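Local coordinates for protein GDSL-like Lipase (Parabacteroides distasonis, PDB 3P94) that is probably a serine hydrolase of the SGNH/GDSL family, perhaps acting as a lysophospholipase that cleaves acyl esters, at residues A[31-40]-A[181-192]; A[117-125]-A[140-150]. All coordinates share one frame; numbering follows the deposited sequence.

Interaction 1: residues A[31-40]-A[181-192]; sequences SITDGWWPAD and VHPTLEGYKIME
Tyr188 lies against Trp36 in a face-to-face stack on the indole's five-membered ring, the planes 30° apart and the centroids 4.2 Å from each other. Pro183 CG sits over the opposite face of the phenol, and Ala39 CB meets its CD2 obliquely at 3.6 Å. This is the dense part of the contact. Within it, Tyr188 OH donates to Ile32 O over 2.5 Å, in the carbonyl plane on a lone pair. For Ile32, chi1 of -64° sets CG1 beside the backbone N and leaves CG2 anti to it, where CG2 packs on Pro183 CD and the methyl CE of selenomethionine Met191, whose selenium stands above the indole's six-membered ring at a distance, a Met-aromatic contact.

On the CG1 side of Ile32, which touches His182 CD2, Ser31 OG (one of two conformers) meets the imidazole edge, hydrogen-bonded to His182 NE2 at 2.6 Å, while His182 ND1 bonds Asp179, consistent with the catalytic triad of a GDSL hydrolase.

Beyond the stack the packing gives way to water and charge. Water 1 accepts from Trp36 NE1 (3.0 Å) and donates to Asp40 OD2 and Glu192 OE1, carboxylates that Lys189 NZ bridges and Arg46 also pairs with. An alanine in place of Trp36 would probably leave much of one Tyr188 face uncovered, Met191 CE with Ile32 as its remaining partner in the contact, and water 1 without its indole donor.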
# COMPACT_ATOMS: atom_id res chain seq x y z
N SER A 31 3.33 6.20 2.76
CA SER A 31 3.64 6.63 4.13
C SER A 31 3.03 5.70 5.20
O SER A 31 3.59 5.57 6.29
CB SER A 31 3.17 8.07 4.36
OG SER A 31 1.89 8.30 3.80
N ILE A 32 1.91 5.04 4.88
CA ILE A 32 1.28 4.10 5.83
C ILE A 32 2.19 2.87 5.99
O ILE A 32 2.43 2.43 7.12
CB ILE A 32 -0.17 3.74 5.43
CG1 ILE A 32 -1.04 5.03 5.52
CG2 ILE A 32 -0.73 2.65 6.35
CD1 ILE A 32 -2.40 4.94 4.86
N THR A 33 2.75 2.35 4.90
CA THR A 33 3.68 1.23 4.96
C THR A 33 5.01 1.73 5.56
O THR A 33 5.59 1.06 6.41
CB THR A 33 3.85 0.57 3.56
OG1 THR A 33 2.57 0.15 3.08
CG2 THR A 33 4.78 -0.64 3.60
N ASP A 34 5.48 2.92 5.13
CA ASP A 34 6.74 3.52 5.62
C ASP A 34 6.69 3.86 7.15
O ASP A 34 7.72 3.85 7.82
CB ASP A 34 7.11 4.78 4.82
CG ASP A 34 8.60 5.09 4.73
OD1 ASP A 34 9.41 4.32 5.31
OD2 ASP A 34 8.96 6.06 4.04
N GLY A 35 5.50 4.10 7.69
CA GLY A 35 5.32 4.42 9.10
C GLY A 35 5.20 3.21 10.01
O GLY A 35 5.18 3.35 11.24
N TRP A 36 5.13 2.01 9.42
CA TRP A 36 4.96 0.78 10.17
C TRP A 36 6.21 0.42 10.98
O TRP A 36 6.05 0.10 12.16
CB TRP A 36 4.58 -0.38 9.23
CG TRP A 36 3.71 -1.44 9.86
CD1 TRP A 36 3.75 -1.89 11.15
CD2 TRP A 36 2.68 -2.19 9.21
NE1 TRP A 36 2.78 -2.84 11.35
CE2 TRP A 36 2.10 -3.04 10.18
CE3 TRP A 36 2.14 -2.18 7.91
CZ2 TRP A 36 1.03 -3.90 9.88
CZ3 TRP A 36 1.10 -3.05 7.60
CH2 TRP A 36 0.56 -3.90 8.57
N TRP A 37 7.43 0.49 10.38
CA TRP A 37 8.67 0.15 11.11
C TRP A 37 8.87 1.07 12.37
O TRP A 37 9.06 0.49 13.43
CB TRP A 37 9.91 0.18 10.21
CG TRP A 37 11.17 -0.21 10.92
CD1 TRP A 37 11.67 -1.47 11.08
CD2 TRP A 37 12.08 0.66 11.62
NE1 TRP A 37 12.81 -1.44 11.84
CE2 TRP A 37 13.09 -0.15 12.18
CE3 TRP A 37 12.14 2.05 11.82
CZ2 TRP A 37 14.14 0.39 12.94
CZ3 TRP A 37 13.19 2.58 12.55
CH2 TRP A 37 14.18 1.76 13.10
N PRO A 38 8.77 2.42 12.32
CA PRO A 38 8.94 3.20 13.57
C PRO A 38 7.91 2.83 14.66
O PRO A 38 8.25 2.88 15.84
CB PRO A 38 8.79 4.66 13.13
CG PRO A 38 8.26 4.63 11.77
CD PRO A 38 8.58 3.32 11.15
N ALA A 39 6.69 2.42 14.26
CA ALA A 39 5.63 2.03 15.19
C ALA A 39 5.89 0.62 15.79
O ALA A 39 5.61 0.42 16.98
CB ALA A 39 4.28 2.05 14.48
N ASP A 40 6.39 -0.33 14.98
CA ASP A 40 6.64 -1.72 15.39
C ASP A 40 7.86 -2.23 14.62
O ASP A 40 7.72 -2.90 13.60
CB ASP A 40 5.37 -2.57 15.09
CG ASP A 40 5.35 -3.99 15.65
OD1 ASP A 40 6.36 -4.41 16.24
OD2 ASP A 40 4.31 -4.68 15.50
N VAL A 181 -5.28 9.99 8.93
CA VAL A 181 -4.86 9.31 7.69
C VAL A 181 -3.84 8.19 8.00
O VAL A 181 -3.97 7.06 7.50
CB VAL A 181 -4.28 10.31 6.62
CG1 VAL A 181 -3.93 9.59 5.31
CG2 VAL A 181 -5.23 11.47 6.34
N HIS A 182 -2.80 8.52 8.79
CA HIS A 182 -1.71 7.61 9.14
C HIS A 182 -1.94 7.01 10.51
O HIS A 182 -2.23 7.71 11.49
CB HIS A 182 -0.37 8.31 9.03
CG HIS A 182 -0.19 8.85 7.65
ND1 HIS A 182 -0.64 10.10 7.32
CD2 HIS A 182 0.22 8.21 6.53
CE1 HIS A 182 -0.46 10.21 6.01
NE2 HIS A 182 0.08 9.11 5.50
N PRO A 183 -1.90 5.68 10.58
CA PRO A 183 -2.23 5.01 11.84
C PRO A 183 -1.22 5.18 12.95
O PRO A 183 -0.04 5.41 12.72
CB PRO A 183 -2.33 3.52 11.45
CG PRO A 183 -2.12 3.44 10.00
CD PRO A 183 -1.58 4.72 9.50
N THR A 184 -1.71 5.03 14.17
CA THR A 184 -0.93 4.94 15.39
C THR A 184 -0.58 3.46 15.53
O THR A 184 -1.00 2.67 14.69
CB THR A 184 -1.78 5.46 16.56
OG1 THR A 184 -3.01 4.72 16.54
CG2 THR A 184 -2.03 6.97 16.49
N LEU A 185 0.08 3.06 16.63
CA LEU A 185 0.38 1.65 16.87
C LEU A 185 -0.93 0.83 17.00
O LEU A 185 -1.00 -0.29 16.50
CB LEU A 185 1.26 1.50 18.12
CG LEU A 185 1.68 0.07 18.53
CD1 LEU A 185 2.39 -0.68 17.39
CD2 LEU A 185 2.56 0.11 19.78
N GLU A 186 -1.97 1.42 17.63
CA GLU A 186 -3.28 0.78 17.80
C GLU A 186 -3.87 0.40 16.44
O GLU A 186 -4.40 -0.70 16.28
CB GLU A 186 -4.24 1.69 18.57
CG GLU A 186 -5.47 0.97 19.11
CD GLU A 186 -6.40 1.79 19.99
OE1 GLU A 186 -5.91 2.67 20.73
OE2 GLU A 186 -7.63 1.54 19.95
N GLY A 187 -3.74 1.30 15.47
CA GLY A 187 -4.23 1.07 14.12
C GLY A 187 -3.41 0.01 13.43
O GLY A 187 -3.98 -0.89 12.81
N TYR A 188 -2.07 0.06 13.58
CA TYR A 188 -1.17 -0.94 12.97
C TYR A 188 -1.43 -2.34 13.50
O TYR A 188 -1.26 -3.30 12.75
CB TYR A 188 0.30 -0.56 13.16
CG TYR A 188 0.78 0.48 12.17
CD1 TYR A 188 0.74 0.24 10.80
CD2 TYR A 188 1.26 1.71 12.60
CE1 TYR A 188 1.17 1.19 9.88
CE2 TYR A 188 1.70 2.67 11.70
CZ TYR A 188 1.65 2.41 10.34
OH TYR A 188 2.08 3.36 9.45
N LYS A 189 -1.84 -2.46 14.78
CA LYS A 189 -2.13 -3.76 15.39
C LYS A 189 -3.41 -4.36 14.80
O LYS A 189 -3.47 -5.58 14.59
CB LYS A 189 -2.19 -3.66 16.93
CG LYS A 189 -0.80 -3.48 17.58
CD LYS A 189 0.01 -4.80 17.60
CE LYS A 189 1.50 -4.60 17.68
NZ LYS A 189 2.21 -5.90 17.54
N ILE A 190 -4.42 -3.51 14.47
CA ILE A 190 -5.65 -3.97 13.79
C ILE A 190 -5.24 -4.51 12.41
O ILE A 190 -5.62 -5.62 12.02
CB ILE A 190 -6.73 -2.84 13.68
CG1 ILE A 190 -7.37 -2.54 15.05
CG2 ILE A 190 -7.83 -3.18 12.62
CD1 ILE A 190 -8.17 -1.28 15.11
N MSE A 191 -4.44 -3.72 11.69
CA MSE A 191 -3.95 -4.07 10.36
C MSE A 191 -3.13 -5.36 10.37
O MSE A 191 -3.35 -6.21 9.50
CB MSE A 191 -3.11 -2.93 9.79
CG MSE A 191 -3.94 -1.70 9.44
SE MSE A 191 -2.79 -0.19 9.14
CE MSE A 191 -1.97 -0.72 7.51
N GLU A 192 -2.20 -5.51 11.34
CA GLU A 192 -1.34 -6.68 11.48
C GLU A 192 -2.16 -7.98 11.55
O GLU A 192 -1.84 -8.91 10.82
CB GLU A 192 -0.44 -6.53 12.73
CG GLU A 192 0.38 -7.76 13.07
CD GLU A 192 1.29 -7.66 14.28
OE1 GLU A 192 1.45 -6.54 14.82
OE2 GLU A 192 1.86 -8.70 14.66
O HOH W 1 2.08 -3.83 14.12
O HOH W 2 4.76 -5.71 18.26

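Interaction 2: residues A[117-125]-A[140-150]; sequences VIFCSVLPA and VIQLNKWIKEY
The Phe119 ring has Val117 CG1 over one face, 3.7 Å above its plane, and is met obliquely by two side chains of the helix, Ile147 and Tyr150. Ile147 CG2 reaches CB and CG of Phe119, at 3.7 Å from CB, while Tyr150 CD2 comes to 3.9 Å from Phe119 CE2.

The flat amide of Asn144 is used quite differently, since both its polar atoms bind the backbone of Val122. OD1 accepts from Val122 N at 2.7 Å, with the donor tilted 20° from the carbonyl plane; ND2 donates to Val122 O at 3.0 Å in an almost straight bond (175°) lying in the amide plane. Chi1 of -76°, with CG anti to the carbonyl carbon, sets the amide alongside the Val122 peptide groups, and the paired bonds fix its rotation and satisfy two buried backbone groups just past the strand's end.

Strand 116-120 and helix 137-153 are the first two elements of a beta-alpha-beta crossover completed by strand 157-159, as expected of a flavodoxin-like fold; the short segments run nearly antiparallel, their axes 9.1 Å apart. Around the amide, Val122 CG2 touches Leu143 CD2 and more distantly Ile147 CD1, whereas its CG1 meets Val140 CG1 at 3.9 Å. Val140 CG1 also packs against the carbonyl oxygens of Val122 and Leu123, and Ser121 OG is hydrogen-bonded to His162 N.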
# COMPACT_ATOMS: atom_id res chain seq x y z
N VAL A 117 -0.65 -11.46 -5.92
CA VAL A 117 -0.98 -10.10 -5.47
C VAL A 117 -2.02 -10.14 -4.35
O VAL A 117 -3.10 -10.72 -4.51
CB VAL A 117 -1.47 -9.18 -6.62
CG1 VAL A 117 -1.89 -7.80 -6.09
CG2 VAL A 117 -0.38 -9.02 -7.68
N ILE A 118 -1.70 -9.45 -3.25
CA ILE A 118 -2.60 -9.25 -2.13
C ILE A 118 -2.91 -7.76 -2.11
O ILE A 118 -2.04 -6.95 -1.80
CB ILE A 118 -2.01 -9.78 -0.80
CG1 ILE A 118 -1.86 -11.33 -0.84
CG2 ILE A 118 -2.87 -9.34 0.38
CD1 ILE A 118 -0.90 -11.91 0.20
N PHE A 119 -4.13 -7.39 -2.51
CA PHE A 119 -4.55 -5.99 -2.53
C PHE A 119 -5.15 -5.59 -1.20
O PHE A 119 -5.93 -6.35 -0.63
CB PHE A 119 -5.57 -5.74 -3.66
CG PHE A 119 -4.98 -5.34 -4.99
CD1 PHE A 119 -4.21 -4.19 -5.11
CD2 PHE A 119 -5.25 -6.08 -6.14
CE1 PHE A 119 -3.66 -3.82 -6.35
CE2 PHE A 119 -4.71 -5.70 -7.37
CZ PHE A 119 -3.92 -4.58 -7.47
N CYS A 120 -4.81 -4.38 -0.72
CA CYS A 120 -5.35 -3.83 0.52
C CYS A 120 -6.28 -2.68 0.22
O CYS A 120 -5.96 -1.84 -0.62
CB CYS A 120 -4.23 -3.37 1.45
SG CYS A 120 -3.07 -4.67 1.92
N SER A 121 -7.37 -2.60 0.98
CA SER A 121 -8.30 -1.48 0.93
C SER A 121 -7.56 -0.24 1.33
O SER A 121 -6.82 -0.27 2.32
CB SER A 121 -9.44 -1.71 1.93
OG SER A 121 -8.94 -1.66 3.26
N VAL A 122 -7.75 0.86 0.59
CA VAL A 122 -7.17 2.15 0.97
C VAL A 122 -7.82 2.49 2.33
O VAL A 122 -9.02 2.24 2.52
CB VAL A 122 -7.40 3.24 -0.12
CG1 VAL A 122 -6.89 4.61 0.34
CG2 VAL A 122 -6.74 2.84 -1.44
N LEU A 123 -7.01 2.95 3.29
CA LEU A 123 -7.51 3.26 4.63
C LEU A 123 -8.53 4.42 4.60
O LEU A 123 -8.46 5.29 3.72
CB LEU A 123 -6.35 3.60 5.58
CG LEU A 123 -5.84 2.48 6.49
CD1 LEU A 123 -5.40 1.25 5.70
CD2 LEU A 123 -4.69 2.96 7.35
N PRO A 124 -9.48 4.45 5.57
CA PRO A 124 -10.40 5.59 5.64
C PRO A 124 -9.63 6.90 5.87
O PRO A 124 -8.58 6.90 6.51
CB PRO A 124 -11.28 5.26 6.86
CG PRO A 124 -11.05 3.84 7.15
CD PRO A 124 -9.69 3.51 6.69
N ALA A 125 -10.11 7.99 5.27
CA ALA A 125 -9.55 9.33 5.43
C ALA A 125 -10.65 10.33 5.19
O ALA A 125 -11.28 10.31 4.14
CB ALA A 125 -8.39 9.56 4.48
N VAL A 140 -12.00 7.35 -1.56
CA VAL A 140 -11.40 6.13 -0.98
C VAL A 140 -12.39 4.95 -1.16
O VAL A 140 -11.99 3.88 -1.61
CB VAL A 140 -11.03 6.33 0.51
CG1 VAL A 140 -10.71 5.00 1.20
CG2 VAL A 140 -9.86 7.31 0.64
N ILE A 141 -13.69 5.17 -0.85
CA ILE A 141 -14.72 4.15 -0.96
C ILE A 141 -14.89 3.73 -2.43
O ILE A 141 -14.97 2.53 -2.69
CB ILE A 141 -16.06 4.61 -0.30
CG1 ILE A 141 -15.92 4.56 1.25
CG2 ILE A 141 -17.27 3.78 -0.76
CD1 ILE A 141 -16.81 5.51 1.98
N GLN A 142 -14.90 4.69 -3.39
CA GLN A 142 -15.05 4.37 -4.81
C GLN A 142 -13.87 3.54 -5.32
O GLN A 142 -14.08 2.51 -5.98
CB GLN A 142 -15.23 5.64 -5.67
CG GLN A 142 -15.35 5.35 -7.19
CD GLN A 142 -16.57 4.53 -7.53
OE1 GLN A 142 -17.66 5.05 -7.68
NE2 GLN A 142 -16.42 3.22 -7.64
N LEU A 143 -12.64 3.97 -5.00
CA LEU A 143 -11.43 3.26 -5.40
C LEU A 143 -11.43 1.84 -4.83
O LEU A 143 -11.12 0.91 -5.57
CB LEU A 143 -10.16 4.02 -4.97
CG LEU A 143 -8.78 3.40 -5.33
CD1 LEU A 143 -8.66 3.08 -6.85
CD2 LEU A 143 -7.66 4.32 -4.93
N ASN A 144 -11.82 1.67 -3.54
CA ASN A 144 -11.87 0.36 -2.88
C ASN A 144 -12.88 -0.57 -3.53
O ASN A 144 -12.64 -1.77 -3.59
CB ASN A 144 -12.16 0.50 -1.39
CG ASN A 144 -10.96 0.95 -0.59
OD1 ASN A 144 -9.83 0.94 -1.08
ND2 ASN A 144 -11.19 1.33 0.66
N LYS A 145 -14.00 -0.01 -4.06
CA LYS A 145 -15.03 -0.78 -4.75
C LYS A 145 -14.43 -1.41 -6.00
O LYS A 145 -14.65 -2.60 -6.25
CB LYS A 145 -16.23 0.12 -5.10
CG LYS A 145 -17.50 -0.64 -5.36
CD LYS A 145 -18.57 0.25 -5.96
CE LYS A 145 -19.74 -0.57 -6.45
NZ LYS A 145 -20.67 0.24 -7.28
N TRP A 146 -13.64 -0.62 -6.75
CA TRP A 146 -12.96 -1.06 -7.98
C TRP A 146 -11.88 -2.10 -7.67
O TRP A 146 -11.81 -3.11 -8.37
CB TRP A 146 -12.35 0.13 -8.72
CG TRP A 146 -13.36 1.05 -9.33
CD1 TRP A 146 -14.64 0.75 -9.72
CD2 TRP A 146 -13.16 2.44 -9.64
NE1 TRP A 146 -15.24 1.85 -10.26
CE2 TRP A 146 -14.36 2.91 -10.22
CE3 TRP A 146 -12.09 3.32 -9.48
CZ2 TRP A 146 -14.51 4.23 -10.64
CZ3 TRP A 146 -12.24 4.63 -9.91
CH2 TRP A 146 -13.42 5.07 -10.51
N ILE A 147 -11.06 -1.84 -6.63
CA ILE A 147 -9.99 -2.76 -6.21
C ILE A 147 -10.60 -4.11 -5.82
O ILE A 147 -10.13 -5.15 -6.30
CB ILE A 147 -9.14 -2.18 -5.04
CG1 ILE A 147 -8.39 -0.90 -5.46
CG2 ILE A 147 -8.16 -3.25 -4.49
CD1 ILE A 147 -7.78 -0.10 -4.23
N LYS A 148 -11.64 -4.10 -4.96
CA LYS A 148 -12.31 -5.32 -4.49
C LYS A 148 -12.92 -6.12 -5.65
O LYS A 148 -12.76 -7.34 -5.69
CB LYS A 148 -13.38 -5.01 -3.45
CG LYS A 148 -13.85 -6.27 -2.71
CD LYS A 148 -15.02 -6.01 -1.77
CE LYS A 148 -15.32 -7.23 -0.92
NZ LYS A 148 -15.69 -8.42 -1.75
N GLU A 149 -13.62 -5.44 -6.58
CA GLU A 149 -14.24 -6.08 -7.74
C GLU A 149 -13.18 -6.71 -8.65
O GLU A 149 -13.36 -7.84 -9.11
CB GLU A 149 -15.10 -5.06 -8.50
CG GLU A 149 -16.53 -4.99 -7.99
CD GLU A 149 -17.29 -3.70 -8.22
OE1 GLU A 149 -16.93 -2.94 -9.15
OE2 GLU A 149 -18.25 -3.44 -7.46
N TYR A 150 -12.05 -6.01 -8.87
CA TYR A 150 -10.91 -6.52 -9.65
C TYR A 150 -10.30 -7.77 -8.97
O TYR A 150 -10.05 -8.77 -9.64
CB TYR A 150 -9.83 -5.44 -9.87
CG TYR A 150 -8.65 -5.94 -10.68
CD1 TYR A 150 -8.71 -6.01 -12.07
CD2 TYR A 150 -7.49 -6.38 -10.05
CE1 TYR A 150 -7.64 -6.50 -12.81
CE2 TYR A 150 -6.42 -6.89 -10.79
CZ TYR A 150 -6.49 -6.94 -12.16
OH TYR A 150 -5.43 -7.46 -12.87

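Overall arrangement
Interaction 2 is nested along the chain inside the loop closed by interaction 1, and their centres lie about 18 Å apart. Leu123 links them: its CB is directed away from helix segment 140-150, and its CD2 packs on Pro183 CG at 3.7 Å, on Ile32 CD1 at 3.9 Å and on Met191 SE at 4.1 Å. Farther along, Ala125 CB meets Val181 CG2. The loop that Asn144 of interaction 2 holds at Val122 thus continues into Leu123, which packs against Ile32 and Pro183, the sequence neighbours of Ser31 and His182, the probable catalytic pair in interaction 1. Leu123 lies near that pair without touching it, and Tyr161 of helix 161-165 borders Leu123, Trp36 and Met191.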